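Local coordinates for malonyl Coa-acyl carrier protein transacylase (Vibrio cholerae, PDB 3HJV), which probably transfers the malonyl group from malonyl-CoA to the acyl carrier protein, supplying the chain-extending unit of fatty acid synthesis, at residues Phe38-Glu43 against Ile110-Ala115. Sequence-based numbering, arbitrary orientation. Where two conformers were deposited one is given.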
loop_
_atom_site.group_PDB
_atom_site.type_symbol
_atom_site.label_atom_id
_atom_site.label_comp_id
_atom_site.label_asym_id
_atom_site.label_seq_id
_atom_site.Cartn_x
_atom_site.Cartn_y
_atom_site.Cartn_z
ATOM N N PHE A 38 7.251 -17.213 -9.913
ATOM C CA PHE A 38 5.926 -16.668 -10.182
ATOM C C PHE A 38 5.144 -17.515 -11.178
ATOM O O PHE A 38 3.928 -17.624 -11.074
ATOM C CB PHE A 38 5.996 -15.215 -10.630
ATOM C CG PHE A 38 6.153 -14.265 -9.480
ATOM C CD1 PHE A 38 5.045 -13.639 -8.930
ATOM C CD2 PHE A 38 7.418 -13.981 -8.948
ATOM C CE1 PHE A 38 5.172 -12.754 -7.846
ATOM C CE2 PHE A 38 7.553 -13.112 -7.875
ATOM C CZ PHE A 38 6.409 -12.494 -7.322
ATOM N N ALA A 39 5.850 -18.154 -12.113
ATOM C CA ALA A 39 5.195 -19.017 -13.100
ATOM C C ALA A 39 4.578 -20.258 -12.405
ATOM O O ALA A 39 3.470 -20.696 -12.741
ATOM C CB ALA A 39 6.208 -19.415 -14.215
ATOM N N GLU A 40 5.301 -20.826 -11.444
ATOM C CA GLU A 40 4.787 -21.942 -10.631
ATOM C C GLU A 40 3.539 -21.514 -9.869
ATOM O O GLU A 40 2.569 -22.238 -9.851
ATOM C CB GLU A 40 5.841 -22.469 -9.659
ATOM C CG GLU A 40 6.953 -23.197 -10.342
ATOM C CD GLU A 40 8.147 -23.509 -9.444
ATOM O OE1 GLU A 40 8.199 -23.126 -8.253
ATOM O OE2 GLU A 40 9.081 -24.136 -9.985
ATOM N N ALA A 41 3.547 -20.316 -9.274
ATOM C CA ALA A 41 2.360 -19.802 -8.605
ATOM C C ALA A 41 1.190 -19.654 -9.570
ATOM O O ALA A 41 0.045 -19.990 -9.264
ATOM C CB ALA A 41 2.667 -18.454 -7.919
ATOM N N SER A 42 1.471 -19.098 -10.732
ATOM C CA SER A 42 0.446 -18.883 -11.748
ATOM C C SER A 42 -0.238 -20.184 -12.210
ATOM O O SER A 42 -1.442 -20.182 -12.490
ATOM C CB SER A 42 1.046 -18.154 -12.940
ATOM O OG SER A 42 1.483 -16.860 -12.579
ATOM N N GLU A 43 0.545 -21.250 -12.318
ATOM C CA GLU A 43 0.030 -22.580 -12.663
ATOM C C GLU A 43 -1.086 -22.966 -11.689
ATOM O O GLU A 43 -2.155 -23.419 -12.100
ATOM C CB GLU A 43 1.184 -23.598 -12.616
ATOM C CG GLU A 43 2.179 -23.391 -13.760
ATOM C CD GLU A 43 3.582 -23.993 -13.560
ATOM O OE1 GLU A 43 3.802 -24.884 -12.707
ATOM O OE2 GLU A 43 4.489 -23.556 -14.309
ATOM N N ILE A 110 6.351 -26.731 3.927
ATOM C CA ILE A 110 5.235 -26.784 2.956
ATOM C C ILE A 110 5.775 -26.641 1.528
ATOM O O ILE A 110 6.630 -25.795 1.281
ATOM C CB ILE A 110 4.225 -25.613 3.184
ATOM C CG1 ILE A 110 3.945 -25.368 4.666
ATOM C CG2 ILE A 110 2.909 -25.876 2.425
ATOM C CD1 ILE A 110 3.068 -24.110 4.952
ATOM N N ASP A 111 5.266 -27.457 0.595
ATOM C CA ASP A 111 5.572 -27.363 -0.820
ATOM C C ASP A 111 5.076 -26.018 -1.343
ATOM O O ASP A 111 3.987 -25.587 -1.005
ATOM C CB ASP A 111 4.804 -28.457 -1.552
ATOM C CG ASP A 111 4.873 -28.320 -3.025
ATOM O OD1 ASP A 111 5.942 -28.632 -3.592
ATOM O OD2 ASP A 111 3.838 -27.924 -3.629
ATOM N N PHE A 112 5.885 -25.352 -2.155
ATOM C CA PHE A 112 5.557 -24.005 -2.620
ATOM C C PHE A 112 4.219 -23.895 -3.338
ATOM O O PHE A 112 3.417 -23.043 -3.000
ATOM C CB PHE A 112 6.690 -23.434 -3.501
ATOM C CG PHE A 112 6.365 -22.099 -4.122
ATOM C CD1 PHE A 112 6.199 -20.968 -3.338
ATOM C CD2 PHE A 112 6.208 -21.977 -5.492
ATOM C CE1 PHE A 112 5.871 -19.751 -3.913
ATOM C CE2 PHE A 112 5.893 -20.746 -6.066
ATOM C CZ PHE A 112 5.733 -19.634 -5.283
ATOM N N LYS A 113 3.972 -24.765 -4.308
ATOM C CA LYS A 113 2.717 -24.714 -5.044
ATOM C C LYS A 113 1.516 -24.986 -4.138
ATOM O O LYS A 113 0.485 -24.311 -4.270
ATOM C CB LYS A 113 2.768 -25.651 -6.254
ATOM C CG LYS A 113 3.702 -25.131 -7.327
ATOM C CD LYS A 113 3.553 -25.895 -8.661
ATOM C CE LYS A 113 3.996 -27.334 -8.559
ATOM N NZ LYS A 113 5.442 -27.465 -8.189
ATOM N N GLN A 114 1.638 -25.940 -3.206
ATOM C CA GLN A 114 0.545 -26.173 -2.234
ATOM C C GLN A 114 0.313 -24.948 -1.333
ATOM O O GLN A 114 -0.858 -24.593 -1.052
ATOM C CB GLN A 114 0.796 -27.441 -1.415
ATOM C CG GLN A 114 0.616 -28.691 -2.276
ATOM C CD GLN A 114 0.700 -29.984 -1.494
ATOM O OE1 GLN A 114 1.439 -30.081 -0.524
ATOM N NE2 GLN A 114 -0.088 -30.993 -1.907
ATOM N N ALA A 115 1.403 -24.287 -0.935
ATOM C CA ALA A 115 1.328 -23.067 -0.099
ATOM C C ALA A 115 0.619 -21.940 -0.824
ATOM O O ALA A 115 -0.108 -21.162 -0.216
ATOM C CB ALA A 115 2.711 -22.605 0.365
#
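Phe112, in the first turn of helix 112-128, packs its ring against Glu40 and Ala41 of helix 32-45, a worked example of how one aromatic side chain can bridge two helices that share no hydrogen bond here. Its CG lies anti to the backbone N (chi1 175°), which carries the ring across the gap toward the other helix. CB of Glu40 meets the ring at its edge and in its plane, 4.0 Å from CE2 of Phe112, while the methyl CB of Ala41 lies 4.2 Å from CZ of Phe112. Beyond its CB, Glu40 runs out in extended form and passes the ring on a slant: OE1 of Glu40 comes within 3.6 Å of Phe112 CD2, and the carboxylate and ring planes are turned 52° apart. The same oxygen forms a salt bridge with Arg80 of helix 64-84, and Arg80 also makes a cation-pi contact with Phe112, so three side chains from three helices share one junction. This is partly buried helix packing within the acyl transferase domain, about 18 Å from the chain's centre to that of the contact.

Lys113 contributes the aliphatic part of its chain. Its CG sits 4.1 Å from Glu40 CB, and Glu43, crossing it at a slant, brings OE1 to 4.2 Å from Lys113 CD. Bends at chi3 and chi4 then turn the ammonium group, leaving Lys113 NZ 5.1 Å from Glu40 OE1 and 5.5 Å from Glu43 OE1.

At the start of helix 112-128, Asp111 is the N-cap, its OD2 accepting from Gln114 N. Between the segments, then, van der Waals contact prevails, partly carbon on carbon and partly polar atoms on carbon; the Glu40 carboxylate finds its ionic partner in Arg80, and Lys113 probably adds a modest longer-range attraction to both carboxylates.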